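Local coordinates for protein putative phytoene/squalene synthase YisP (Bacillus subtilis subsp. subtilis, PDB 3WE9) that hydrolyses farnesyl diphosphate to farnesol and diphosphate, an activity involved in biofilm formation, at residues 245-250 and 261-266; 27-32 and 239-244; 195-200 and 254-259; 163-168 and 207-212; 20-25 and 46-51. All coordinates share one frame; numbering follows the deposited sequence.

In the fold
The five contacts join helices and the loops between them in one all-helical domain of the phytoene/squalene synthase family. Contacts 1 and 2 share helix 228-250, their centres about 9 Å apart, and Leu-262 of contact 1 packs on Leu-240, Ala-243 and Val-244 of contact 2. Contacts 3 and 4 share helix 199-221 with centres about 12 Å apart; a probable hydrogen bond joins Val-255 O to Leu-168 N. Contact 5 lies about 29 Å, centre to centre, from contact 3, and meets contact 2 through Phe-30. Triethylene glycol, probably from the crystallisation liquor, is bound about 4 Å from the side chain of Cys-29 (contact 2) and likewise of Leu-48 (contact 5).

Contact 1: 245-250 and 261-266; sequences LEKIRA and ALTETE
Lys-247 reaches from the C-terminal part of helix 228-250 to the start of helix 264-271 and carries nearly all of this surface contact. Its chain is fully extended: chi1 of -177° sets CG anti to the backbone N, and the later torsions stay trans, placing NZ between two acceptors. The charged interaction is a salt bridge in which Lys-247 NZ gives a hydrogen bond to Glu-266 OE2 at 2.8 Å, using the syn lone pair of the carboxylate. The two side chains cross at about a right angle, and Lys-247 CE lies 3.5 Å from Glu-266 OE1. The second bond is to the main chain: Lys-247 NZ donates to Ala-261 O at 2.8 Å, tilted 26° from the carbonyl plane. A water that accepts from Ala-261 N takes a further, weak bond from NZ.

Behind the ion pair lies a capping box. Thr-263 is the N-cap: Glu-266 N donates to Thr-263 OG1 at 3.0 Å, and Thr-263 N donates to Glu-266 OE2 at 2.9 Å, meeting it on the anti side and 30° out of the carboxylate plane. Apolar contact is slight; Lys-247 CD approaches Leu-262 CD2 at 4.4 Å, while Leu-262 also packs on Leu-240, Ala-243 and Val-244 of helix 228-250.

OE2 thus takes two donors, and the cap fixes the carboxylate that receives the lysine. The ammonium would be expected to stabilise the negative charge of Glu-266, linking the helix start electrostatically to helix 228-250.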
# COMPACT_ATOMS: atom_id res chain seq x y z
N LEU A 245 7.00 2.97 10.08
CA LEU A 245 6.76 4.22 10.80
C LEU A 245 7.72 4.35 11.98
O LEU A 245 8.23 5.44 12.26
CB LEU A 245 5.31 4.27 11.31
CG LEU A 245 4.25 4.37 10.21
CD1 LEU A 245 2.86 4.20 10.81
CD2 LEU A 245 4.38 5.71 9.50
N GLU A 246 7.98 3.24 12.66
CA GLU A 246 8.91 3.28 13.79
C GLU A 246 10.34 3.58 13.33
O GLU A 246 11.06 4.33 13.99
CB GLU A 246 8.86 1.95 14.56
CG GLU A 246 7.50 1.66 15.19
CD GLU A 246 7.15 2.61 16.33
OE1 GLU A 246 7.12 3.85 16.12
OE2 GLU A 246 6.90 2.12 17.46
N LYS A 247 10.73 3.02 12.19
CA LYS A 247 12.07 3.25 11.66
C LYS A 247 12.26 4.72 11.30
O LYS A 247 13.30 5.32 11.58
CB LYS A 247 12.32 2.39 10.41
CG LYS A 247 13.75 2.53 9.85
CD LYS A 247 14.03 1.59 8.68
CE LYS A 247 15.48 1.73 8.21
NZ LYS A 247 15.82 0.80 7.10
N ILE A 248 11.24 5.29 10.68
CA ILE A 248 11.28 6.70 10.29
C ILE A 248 11.48 7.55 11.55
O ILE A 248 12.29 8.48 11.55
CB ILE A 248 9.97 7.11 9.57
CG1 ILE A 248 9.85 6.32 8.25
CG2 ILE A 248 9.96 8.62 9.31
CD1 ILE A 248 8.53 6.52 7.51
N ARG A 249 10.76 7.23 12.61
CA ARG A 249 10.89 7.97 13.86
C ARG A 249 12.31 7.80 14.41
O ARG A 249 12.91 8.75 14.91
CB ARG A 249 9.87 7.47 14.88
CG ARG A 249 8.44 7.87 14.55
CD ARG A 249 7.43 7.24 15.50
NE ARG A 249 6.08 7.68 15.19
CZ ARG A 249 5.05 6.86 15.02
NH1 ARG A 249 5.21 5.54 15.13
NH2 ARG A 249 3.86 7.36 14.72
N ALA A 250 12.82 6.58 14.31
CA ALA A 250 14.16 6.25 14.79
C ALA A 250 15.23 6.99 14.00
O ALA A 250 16.33 7.26 14.50
CB ALA A 250 14.40 4.74 14.69
N ALA A 261 12.71 2.50 3.95
CA ALA A 261 12.21 1.17 3.65
C ALA A 261 12.94 0.17 4.54
O ALA A 261 14.07 0.42 4.96
CB ALA A 261 12.46 0.83 2.18
N LEU A 262 12.28 -0.94 4.85
CA LEU A 262 12.90 -1.96 5.69
C LEU A 262 13.91 -2.76 4.87
O LEU A 262 13.66 -3.06 3.70
CB LEU A 262 11.83 -2.91 6.24
CG LEU A 262 10.67 -2.33 7.06
CD1 LEU A 262 9.64 -3.43 7.32
CD2 LEU A 262 11.19 -1.73 8.37
N THR A 263 15.05 -3.08 5.47
CA THR A 263 16.07 -3.86 4.77
C THR A 263 15.65 -5.33 4.84
O THR A 263 14.76 -5.67 5.61
CB THR A 263 17.45 -3.71 5.43
OG1 THR A 263 17.39 -4.24 6.77
CG2 THR A 263 17.86 -2.25 5.49
N GLU A 264 16.29 -6.18 4.05
CA GLU A 264 15.97 -7.61 4.07
C GLU A 264 16.12 -8.11 5.51
O GLU A 264 15.27 -8.85 6.01
CB GLU A 264 16.91 -8.40 3.16
CG GLU A 264 16.91 -7.97 1.70
CD GLU A 264 17.65 -8.95 0.80
OE1 GLU A 264 18.81 -9.29 1.12
OE2 GLU A 264 17.08 -9.38 -0.23
N THR A 265 17.21 -7.70 6.15
CA THR A 265 17.48 -8.10 7.52
C THR A 265 16.35 -7.66 8.44
O THR A 265 15.88 -8.43 9.27
CB THR A 265 18.81 -7.49 8.03
OG1 THR A 265 19.89 -7.93 7.20
CG2 THR A 265 19.09 -7.93 9.47
N GLU A 266 15.92 -6.41 8.29
CA GLU A 266 14.85 -5.88 9.12
C GLU A 266 13.53 -6.63 8.93
O GLU A 266 12.86 -6.96 9.91
CB GLU A 266 14.66 -4.39 8.85
CG GLU A 266 15.72 -3.53 9.52
CD GLU A 266 15.69 -2.08 9.09
OE1 GLU A 266 16.26 -1.24 9.81
OE2 GLU A 266 15.11 -1.77 8.03
O HOH W 1 15.77 3.22 4.72

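Contact 2: 27-32 and 239-244; sequences PACFKA and HLHRAV
Leu-240 turns CG anti to its own carbonyl carbon (chi1 -69°) and then carries CD1 anti to CA, so that this methyl is driven at the first turn of helix 27-33. Leu-240 CD1 arrives 3.3 Å from Ala-28 O, a carbonyl that already accepts the helical bond from Ala-32 N. The same methyl lies 4.0 Å from Ala-28 CB and 4.3 Å from Ala-32 CB, touching two alanines one turn apart.

Beside it, Cys-29 SG faces the rim of the His-241 imidazole, 5.0 Å from the ring centroid and 83° off its normal. This is an edge contact with the sulfur near the ring plane. Arg-163 flanks the cysteine, while Ile-159 and Val-162 pack on the histidine. A triethylene glycol bound near Cys-29 may mark a pocket in the bundle.

The segments run nearly antiparallel, with 154° between their directions and axes 10.6 Å apart; across that separation it is the leucine that reaches over to the short alanines. Residues far apart in sequence thereby meet inside an all-helical bundle, as in the terpene synthase fold to which this family belongs.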
# COMPACT_ATOMS: atom_id res chain seq x y z
N PRO A 27 9.18 -4.97 -2.06
CA PRO A 27 9.77 -6.11 -1.36
C PRO A 27 9.01 -6.52 -0.10
O PRO A 27 8.81 -7.71 0.16
CB PRO A 27 11.18 -5.64 -1.05
CG PRO A 27 11.48 -4.70 -2.17
CD PRO A 27 10.20 -3.92 -2.28
N ALA A 28 8.58 -5.53 0.68
CA ALA A 28 7.85 -5.80 1.91
C ALA A 28 6.51 -6.47 1.63
O ALA A 28 6.21 -7.52 2.20
CB ALA A 28 7.64 -4.50 2.68
N CYS A 29 5.71 -5.86 0.77
CA CYS A 29 4.40 -6.42 0.42
C CYS A 29 4.57 -7.79 -0.22
O CYS A 29 3.83 -8.72 0.09
CB CYS A 29 3.66 -5.49 -0.55
SG CYS A 29 3.09 -3.93 0.19
N PHE A 30 5.56 -7.91 -1.10
CA PHE A 30 5.83 -9.17 -1.79
C PHE A 30 6.08 -10.24 -0.74
O PHE A 30 5.63 -11.37 -0.86
CB PHE A 30 7.07 -9.04 -2.68
CG PHE A 30 7.38 -10.27 -3.48
CD1 PHE A 30 6.72 -10.53 -4.68
CD2 PHE A 30 8.33 -11.19 -3.02
CE1 PHE A 30 7.00 -11.69 -5.41
CE2 PHE A 30 8.62 -12.34 -3.75
CZ PHE A 30 7.95 -12.59 -4.95
N LYS A 31 6.82 -9.85 0.30
CA LYS A 31 7.15 -10.76 1.38
C LYS A 31 5.88 -11.17 2.13
O LYS A 31 5.69 -12.34 2.48
CB LYS A 31 8.13 -10.09 2.34
CG LYS A 31 8.59 -10.99 3.47
CD LYS A 31 9.28 -12.23 2.93
CE LYS A 31 9.63 -13.20 4.04
NZ LYS A 31 10.19 -14.47 3.48
N ALA A 32 5.00 -10.20 2.38
CA ALA A 32 3.75 -10.47 3.08
C ALA A 32 2.86 -11.41 2.27
O ALA A 32 2.22 -12.31 2.81
CB ALA A 32 3.01 -9.16 3.35
N HIS A 239 2.43 -5.66 10.57
CA HIS A 239 3.71 -5.54 11.29
C HIS A 239 4.76 -4.76 10.51
O HIS A 239 5.47 -3.94 11.08
CB HIS A 239 4.26 -6.93 11.61
CG HIS A 239 3.65 -7.56 12.82
ND1 HIS A 239 2.29 -7.67 13.00
CD2 HIS A 239 4.22 -8.12 13.92
CE1 HIS A 239 2.05 -8.26 14.16
NE2 HIS A 239 3.20 -8.54 14.74
N LEU A 240 4.87 -5.03 9.22
CA LEU A 240 5.85 -4.38 8.37
C LEU A 240 5.66 -2.87 8.26
O LEU A 240 6.62 -2.11 8.34
CB LEU A 240 5.85 -5.00 6.97
CG LEU A 240 6.37 -6.44 6.88
CD1 LEU A 240 6.12 -7.00 5.48
CD2 LEU A 240 7.86 -6.46 7.22
N HIS A 241 4.41 -2.44 8.07
CA HIS A 241 4.14 -1.02 7.91
C HIS A 241 4.19 -0.26 9.22
O HIS A 241 4.51 0.93 9.24
CB HIS A 241 2.83 -0.84 7.15
CG HIS A 241 2.93 -1.33 5.74
ND1 HIS A 241 3.56 -0.60 4.75
CD2 HIS A 241 2.63 -2.53 5.19
CE1 HIS A 241 3.65 -1.33 3.65
NE2 HIS A 241 3.09 -2.50 3.89
N ARG A 242 3.90 -0.93 10.33
CA ARG A 242 4.03 -0.27 11.63
C ARG A 242 5.52 -0.07 11.85
O ARG A 242 5.96 0.99 12.31
CB ARG A 242 3.46 -1.14 12.76
CG ARG A 242 1.99 -0.92 13.02
CD ARG A 242 1.57 -1.49 14.37
NE ARG A 242 0.17 -1.20 14.66
CZ ARG A 242 -0.83 -2.05 14.46
NH1 ARG A 242 -0.59 -3.26 13.95
NH2 ARG A 242 -2.07 -1.69 14.76
N ALA A 243 6.30 -1.09 11.50
CA ALA A 243 7.75 -1.04 11.66
C ALA A 243 8.36 0.07 10.81
O ALA A 243 9.35 0.70 11.21
CB ALA A 243 8.37 -2.39 11.27
N VAL A 244 7.79 0.32 9.63
CA VAL A 244 8.29 1.38 8.77
C VAL A 244 8.16 2.73 9.48
O VAL A 244 9.10 3.53 9.50
CB VAL A 244 7.50 1.42 7.43
CG1 VAL A 244 7.88 2.69 6.65
CG2 VAL A 244 7.82 0.20 6.60

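Contact 3: 195-200 and 254-259; sequences GTVNKA and DVFQYH
Phe-256 lays its ring against Gly-195, the first residue beyond helix 189-194, in a Schellman motif. The glycine has positive phi (71°), and with no side chain it lets an aromatic ring lie directly on the backbone of the turn.

Starting at the root, Phe-256 CB is 3.9 Å from Gly-195 CA, already against the turn. Chi1 of -71° sets CG anti to the carbonyl carbon and tips the ring over the glycine, with Phe-256 CG 3.5 Å from Gly-195 CA. That CA sits above one ring face, displaced toward the rim, 3.6 Å from the centroid and 18° off the normal: a CH-pi contact. The two ortho carbons then part company. CD1 still lies near Gly-195 CA, whereas Phe-256 CD2 reaches the carbonyl, 3.2 Å from Gly-195 O. Farther out, Phe-256 CE1 is still 4.2 Å from Gly-195 CA, and CE2 approaches Thr-196 O at 3.7 Å, a carbonyl that accepts a hydrogen bond from Tyr-187 OH.

No direct hydrogen bond joins the segments; Phe-256 makes the contact, and a water bonded to Gly-195 O is held weakly by Gln-257 NE2. Around the ring, Leu-192 and Tyr-187 also pack on Phe-256, and the ring of Phe-201 meets it. The aromatic group thereby joins the loop after helix 228-250 to the connection between helices 189-194 and 199-221. Asn-198, a few residues on, caps the second of these helices through a bond from Phe-201 N to its OD1.

At the ring edge and near its plane, the Val-197 methyl CG2 abuts Phe-256 CD2 at 3.7 Å.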
# COMPACT_ATOMS: atom_id res chain seq x y z
N GLY A 195 12.97 21.48 2.89
CA GLY A 195 13.03 20.15 3.46
C GLY A 195 13.51 20.24 4.90
O GLY A 195 14.25 19.38 5.38
N THR A 196 13.07 21.28 5.60
CA THR A 196 13.47 21.48 6.99
C THR A 196 12.73 20.55 7.95
O THR A 196 11.50 20.52 7.97
CB THR A 196 13.23 22.93 7.45
OG1 THR A 196 13.92 23.83 6.57
CG2 THR A 196 13.75 23.12 8.88
N VAL A 197 13.50 19.81 8.74
CA VAL A 197 12.91 18.91 9.72
C VAL A 197 13.02 19.55 11.09
O VAL A 197 14.04 19.44 11.76
CB VAL A 197 13.62 17.54 9.75
CG1 VAL A 197 13.00 16.66 10.84
CG2 VAL A 197 13.51 16.86 8.40
N ASN A 198 11.96 20.26 11.48
CA ASN A 198 11.93 20.90 12.78
C ASN A 198 10.75 20.35 13.55
O ASN A 198 10.07 19.44 13.06
CB ASN A 198 11.81 22.43 12.62
CG ASN A 198 10.69 22.83 11.67
OD1 ASN A 198 9.73 22.09 11.47
ND2 ASN A 198 10.81 24.03 11.09
N LYS A 199 10.50 20.88 14.74
CA LYS A 199 9.39 20.43 15.57
C LYS A 199 8.06 20.57 14.84
O LYS A 199 7.20 19.69 14.92
CB LYS A 199 9.35 21.23 16.87
CG LYS A 199 8.21 20.84 17.80
CD LYS A 199 8.28 19.37 18.19
CE LYS A 199 7.17 19.00 19.18
NZ LYS A 199 7.19 17.56 19.54
N ALA A 200 7.88 21.68 14.13
CA ALA A 200 6.65 21.93 13.38
C ALA A 200 6.44 20.81 12.35
O ALA A 200 5.31 20.37 12.12
CB ALA A 200 6.74 23.28 12.68
N ASP A 254 13.85 11.94 8.80
CA ASP A 254 14.70 12.47 7.72
C ASP A 254 14.20 12.02 6.34
O ASP A 254 14.98 11.59 5.49
CB ASP A 254 16.13 11.98 7.96
CG ASP A 254 17.19 12.90 7.38
OD1 ASP A 254 16.89 14.05 7.00
OD2 ASP A 254 18.36 12.47 7.33
N VAL A 255 12.89 12.18 6.11
CA VAL A 255 12.26 11.76 4.86
C VAL A 255 12.39 12.69 3.66
O VAL A 255 11.95 12.34 2.57
CB VAL A 255 10.76 11.44 5.07
CG1 VAL A 255 10.61 10.28 6.04
CG2 VAL A 255 10.03 12.67 5.60
N PHE A 256 12.97 13.88 3.86
CA PHE A 256 13.17 14.81 2.75
C PHE A 256 14.47 14.41 2.04
O PHE A 256 14.66 14.67 0.85
CB PHE A 256 13.30 16.26 3.24
CG PHE A 256 12.01 16.84 3.77
CD1 PHE A 256 10.91 17.03 2.93
CD2 PHE A 256 11.91 17.22 5.10
CE1 PHE A 256 9.73 17.59 3.42
CE2 PHE A 256 10.72 17.78 5.60
CZ PHE A 256 9.64 17.96 4.75
N GLN A 257 15.36 13.78 2.80
CA GLN A 257 16.67 13.35 2.28
C GLN A 257 16.74 11.90 1.82
O GLN A 257 17.41 11.59 0.84
CB GLN A 257 17.74 13.57 3.35
CG GLN A 257 17.98 15.02 3.72
CD GLN A 257 18.18 15.90 2.50
OE1 GLN A 257 18.91 15.54 1.58
NE2 GLN A 257 17.54 17.06 2.49
N TYR A 258 16.04 11.02 2.53
CA TYR A 258 16.04 9.60 2.22
C TYR A 258 14.65 9.01 2.12
O TYR A 258 13.72 9.49 2.76
CB TYR A 258 16.78 8.81 3.31
CG TYR A 258 18.22 9.18 3.51
CD1 TYR A 258 19.23 8.55 2.77
CD2 TYR A 258 18.59 10.13 4.46
CE1 TYR A 258 20.57 8.84 2.99
CE2 TYR A 258 19.93 10.43 4.68
CZ TYR A 258 20.91 9.79 3.94
OH TYR A 258 22.23 10.07 4.17
N HIS A 259 14.52 7.95 1.33
CA HIS A 259 13.27 7.22 1.19
C HIS A 259 13.43 6.04 2.15
O HIS A 259 14.32 5.21 1.97
CB HIS A 259 13.08 6.71 -0.24
CG HIS A 259 11.91 5.78 -0.41
ND1 HIS A 259 11.56 5.24 -1.63
CD2 HIS A 259 11.03 5.28 0.48
CE1 HIS A 259 10.52 4.45 -1.48
NE2 HIS A 259 10.17 4.46 -0.20
O HOH W 2 16.13 17.67 5.41

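Contact 4: 163-168 and 207-212; sequences RFLSDL and YIAFEA
Leu-165 packs into the side of helix 199-221, against Ile-208 and Ala-209, in a buried helix-to-helix contact of the all-alpha domain. Its CA lies 7.4 Å from that of Ala-209, a spacing bridged by one leucine.

The contact across the segments is apolar. With chi1 at -68° the leucine swings CG away from its own carbonyl carbon and toward helix 199-221, and chi2 (170°) then splits the two methyls between neighbouring residues of that helix. Leu-165 CD2 goes to Ile-208, meeting CG2 at 3.9 Å and CB at 4.0 Å. The two branched chains meet at a slant instead of running alongside each other. Leu-245 of helix 228-250 also packs on Leu-165, at the methyl CD1, and Leu-121 of helix 118-140 packs on Ile-208.

The hydrogen bond beside the apolar patch sets a side chain on a main-chain carbonyl. Leu-165 O accepts from NE1 of Trp-205, which lies one turn before Ala-209 on the same helix, and this adds a polar tie between the two chain parts.

The methyl CD1 of Leu-165 presses on the helix backbone itself: it is 3.6 Å from Ala-209 CA, 3.8 Å from Ala-209 N and 3.9 Å from Ala-209 CB.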
# COMPACT_ATOMS: atom_id res chain seq x y z
N ARG A 163 3.42 4.81 2.88
CA ARG A 163 4.31 5.06 1.76
C ARG A 163 4.50 6.56 1.58
O ARG A 163 5.62 7.03 1.37
CB ARG A 163 3.74 4.44 0.48
CG ARG A 163 3.85 2.93 0.44
CD ARG A 163 3.09 2.36 -0.74
NE ARG A 163 3.38 0.94 -0.94
CZ ARG A 163 4.50 0.48 -1.49
NH1 ARG A 163 5.44 1.32 -1.89
NH2 ARG A 163 4.68 -0.83 -1.63
N PHE A 164 3.41 7.31 1.67
CA PHE A 164 3.47 8.76 1.52
C PHE A 164 4.40 9.38 2.56
O PHE A 164 5.20 10.25 2.24
CB PHE A 164 2.08 9.39 1.67
CG PHE A 164 1.14 9.09 0.53
CD1 PHE A 164 1.58 8.40 -0.60
CD2 PHE A 164 -0.18 9.53 0.57
CE1 PHE A 164 0.72 8.14 -1.67
CE2 PHE A 164 -1.06 9.28 -0.49
CZ PHE A 164 -0.61 8.59 -1.61
N LEU A 165 4.27 8.92 3.81
CA LEU A 165 5.08 9.42 4.92
C LEU A 165 6.55 8.97 4.91
O LEU A 165 7.36 9.49 5.68
CB LEU A 165 4.45 8.98 6.25
CG LEU A 165 3.09 9.61 6.61
CD1 LEU A 165 2.49 8.89 7.82
CD2 LEU A 165 3.28 11.08 6.92
N SER A 166 6.87 8.00 4.07
CA SER A 166 8.23 7.44 3.98
C SER A 166 9.19 8.14 3.02
O SER A 166 10.38 7.84 3.00
CB SER A 166 8.15 5.96 3.56
OG SER A 166 7.38 5.19 4.47
N ASP A 167 8.68 9.08 2.23
CA ASP A 167 9.54 9.73 1.24
C ASP A 167 8.92 11.02 0.74
O ASP A 167 7.90 11.00 0.05
CB ASP A 167 9.76 8.75 0.08
CG ASP A 167 10.68 9.28 -1.00
OD1 ASP A 167 11.34 10.33 -0.81
OD2 ASP A 167 10.74 8.62 -2.06
N LEU A 168 9.54 12.14 1.11
CA LEU A 168 9.06 13.46 0.69
C LEU A 168 10.14 14.18 -0.11
O LEU A 168 10.27 15.40 -0.06
CB LEU A 168 8.69 14.29 1.93
CG LEU A 168 7.59 13.70 2.83
CD1 LEU A 168 7.32 14.66 3.99
CD2 LEU A 168 6.31 13.48 2.01
N TYR A 207 0.92 13.89 13.13
CA TYR A 207 -0.53 14.08 13.08
C TYR A 207 -1.12 13.19 11.99
O TYR A 207 -2.18 12.59 12.17
CB TYR A 207 -0.85 15.55 12.78
CG TYR A 207 -2.31 15.92 13.03
CD1 TYR A 207 -2.79 16.11 14.32
CD2 TYR A 207 -3.19 16.09 11.96
CE1 TYR A 207 -4.12 16.47 14.55
CE2 TYR A 207 -4.52 16.45 12.18
CZ TYR A 207 -4.98 16.63 13.47
OH TYR A 207 -6.29 17.01 13.69
N ILE A 208 -0.42 13.09 10.86
CA ILE A 208 -0.86 12.25 9.74
C ILE A 208 -0.58 10.78 10.07
O ILE A 208 -1.39 9.90 9.75
CB ILE A 208 -0.12 12.65 8.43
CG1 ILE A 208 -0.40 14.12 8.11
CG2 ILE A 208 -0.56 11.76 7.26
CD1 ILE A 208 0.44 14.68 6.97
N ALA A 209 0.55 10.51 10.72
CA ALA A 209 0.90 9.13 11.08
C ALA A 209 -0.15 8.57 12.06
O ALA A 209 -0.44 7.37 12.06
CB ALA A 209 2.30 9.08 11.72
N PHE A 210 -0.70 9.44 12.90
CA PHE A 210 -1.72 9.05 13.87
C PHE A 210 -2.92 8.43 13.14
O PHE A 210 -3.47 7.41 13.56
CB PHE A 210 -2.18 10.27 14.68
CG PHE A 210 -3.11 9.94 15.80
CD1 PHE A 210 -2.62 9.60 17.06
CD2 PHE A 210 -4.49 9.94 15.60
CE1 PHE A 210 -3.48 9.26 18.10
CE2 PHE A 210 -5.37 9.61 16.64
CZ PHE A 210 -4.86 9.27 17.89
N GLU A 211 -3.33 9.06 12.04
CA GLU A 211 -4.44 8.57 11.22
C GLU A 211 -4.09 7.21 10.60
O GLU A 211 -4.88 6.28 10.64
CB GLU A 211 -4.75 9.57 10.11
CG GLU A 211 -5.39 10.86 10.60
CD GLU A 211 -6.91 10.74 10.71
OE1 GLU A 211 -7.41 9.61 10.90
OE2 GLU A 211 -7.59 11.78 10.61
N ALA A 212 -2.90 7.12 10.02
CA ALA A 212 -2.47 5.87 9.40
C ALA A 212 -2.55 4.72 10.41
O ALA A 212 -3.05 3.65 10.09
CB ALA A 212 -1.04 6.00 8.87

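Contact 5: 20-25 and 46-51; sequences QIVGEY and AVLSFC
Val-22 and Ser-49 mark the closest backbone approach of two helices, 6-25 and 38-54, their CA atoms 6.0 Å apart. The local axes come within 9.0 Å and cross at 63°, which is consistent with a short patch of contact between these helices of the all-alpha fold. Near the end of the first helix, Ile-21 O receives backbone bonds from both Glu-24 N and Tyr-25 N, at 2.9 Å each, as the helix finishes its last turn.

The short side chain of Ser-49 is consistent with this close approach. Val-22 projects toward the other helix; with chi1 of -179°, CG1 stands anti to the backbone N and CG2 beside it, anti to the carbonyl carbon. CG2 is the branch that makes the contact, Val-22 CG2 reaching Leu-48 CB at 3.9 Å, and the valine and leucine chains cross at about a right angle. Ile-21, one residue earlier, has its CB 4.0 Å from Ser-49 OG.

The serine hydroxyl is thus bordered by two aliphatic residues, yet its polar need is met within its own helix: Ser-49 OG is hydrogen-bonded to Trp-45 O, one turn earlier, so the oxygen that the aliphatic groups touch has its polar partner within the helix. Around the patch, Phe-30 of helix 27-33 packs on Val-22, Leu-33 on Leu-48, and Cys-18 on Ser-49. A bound triethylene glycol also lies near Leu-48.

The tightest meeting across the crossing is Val-22 CG2 against Ser-49 OG, at 3.5 Å.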
# COMPACT_ATOMS: atom_id res chain seq x y z
N GLN A 20 8.06 -10.77 -10.30
CA GLN A 20 9.37 -10.13 -10.39
C GLN A 20 9.19 -8.64 -10.12
O GLN A 20 9.95 -8.02 -9.37
CB GLN A 20 9.95 -10.31 -11.79
CG GLN A 20 9.91 -11.74 -12.32
CD GLN A 20 11.11 -12.57 -11.91
OE1 GLN A 20 11.41 -12.71 -10.72
NE2 GLN A 20 11.80 -13.13 -12.90
N ILE A 21 8.16 -8.07 -10.74
CA ILE A 21 7.81 -6.66 -10.59
C ILE A 21 7.52 -6.28 -9.15
O ILE A 21 8.19 -5.42 -8.57
CB ILE A 21 6.56 -6.31 -11.44
CG1 ILE A 21 6.91 -6.34 -12.93
CG2 ILE A 21 6.01 -4.95 -11.03
CD1 ILE A 21 5.75 -6.01 -13.85
N VAL A 22 6.52 -6.93 -8.56
CA VAL A 22 6.15 -6.64 -7.18
C VAL A 22 7.35 -6.86 -6.26
O VAL A 22 7.58 -6.08 -5.34
CB VAL A 22 4.97 -7.53 -6.71
CG1 VAL A 22 4.60 -7.18 -5.28
CG2 VAL A 22 3.77 -7.34 -7.64
N GLY A 23 8.10 -7.92 -6.52
CA GLY A 23 9.25 -8.21 -5.69
C GLY A 23 10.29 -7.11 -5.75
O GLY A 23 11.04 -6.89 -4.80
N GLU A 24 10.33 -6.40 -6.88
CA GLU A 24 11.29 -5.33 -7.07
C GLU A 24 10.83 -3.98 -6.53
O GLU A 24 11.60 -3.27 -5.89
CB GLU A 24 11.61 -5.19 -8.56
CG GLU A 24 12.73 -4.20 -8.86
CD GLU A 24 13.09 -4.17 -10.33
OE1 GLU A 24 13.35 -5.25 -10.91
OE2 GLU A 24 13.13 -3.06 -10.90
N TYR A 25 9.57 -3.64 -6.78
CA TYR A 25 9.03 -2.36 -6.35
C TYR A 25 8.27 -2.35 -5.02
O TYR A 25 7.79 -1.30 -4.58
CB TYR A 25 8.15 -1.78 -7.46
CG TYR A 25 8.92 -1.54 -8.74
CD1 TYR A 25 9.90 -0.55 -8.79
CD2 TYR A 25 8.68 -2.30 -9.88
CE1 TYR A 25 10.64 -0.33 -9.96
CE2 TYR A 25 9.41 -2.09 -11.05
CZ TYR A 25 10.38 -1.10 -11.08
OH TYR A 25 11.11 -0.88 -12.23
N ALA A 46 -0.50 -10.20 -9.70
CA ALA A 46 -1.15 -9.62 -10.87
C ALA A 46 -1.84 -8.31 -10.51
O ALA A 46 -1.70 -7.30 -11.22
CB ALA A 46 -2.17 -10.61 -11.46
N VAL A 47 -2.60 -8.32 -9.42
CA VAL A 47 -3.32 -7.13 -8.97
C VAL A 47 -2.37 -5.98 -8.65
O VAL A 47 -2.58 -4.85 -9.12
CB VAL A 47 -4.19 -7.43 -7.73
CG1 VAL A 47 -4.73 -6.14 -7.14
CG2 VAL A 47 -5.33 -8.36 -8.12
N LEU A 48 -1.33 -6.25 -7.87
CA LEU A 48 -0.38 -5.20 -7.52
C LEU A 48 0.49 -4.77 -8.70
O LEU A 48 0.92 -3.62 -8.77
CB LEU A 48 0.49 -5.63 -6.34
CG LEU A 48 -0.26 -5.85 -5.01
CD1 LEU A 48 0.75 -6.02 -3.89
CD2 LEU A 48 -1.17 -4.67 -4.73
N SER A 49 0.77 -5.69 -9.61
CA SER A 49 1.56 -5.35 -10.79
C SER A 49 0.74 -4.34 -11.59
O SER A 49 1.28 -3.35 -12.10
CB SER A 49 1.83 -6.60 -11.65
OG SER A 49 2.78 -7.44 -11.04
N PHE A 50 -0.56 -4.60 -11.68
CA PHE A 50 -1.49 -3.72 -12.38
C PHE A 50 -1.40 -2.33 -11.75
O PHE A 50 -1.29 -1.33 -12.45
CB PHE A 50 -2.92 -4.24 -12.25
CG PHE A 50 -3.97 -3.21 -12.59
CD1 PHE A 50 -4.28 -2.93 -13.92
CD2 PHE A 50 -4.61 -2.50 -11.58
CE1 PHE A 50 -5.22 -1.95 -14.23
CE2 PHE A 50 -5.55 -1.52 -11.88
CZ PHE A 50 -5.86 -1.25 -13.22
N CYS A 51 -1.46 -2.29 -10.43
CA CYS A 51 -1.38 -1.03 -9.70
C CYS A 51 -0.08 -0.28 -10.01
O CYS A 51 -0.11 0.90 -10.35
CB CYS A 51 -1.49 -1.28 -8.19
SG CYS A 51 -3.15 -1.79 -7.64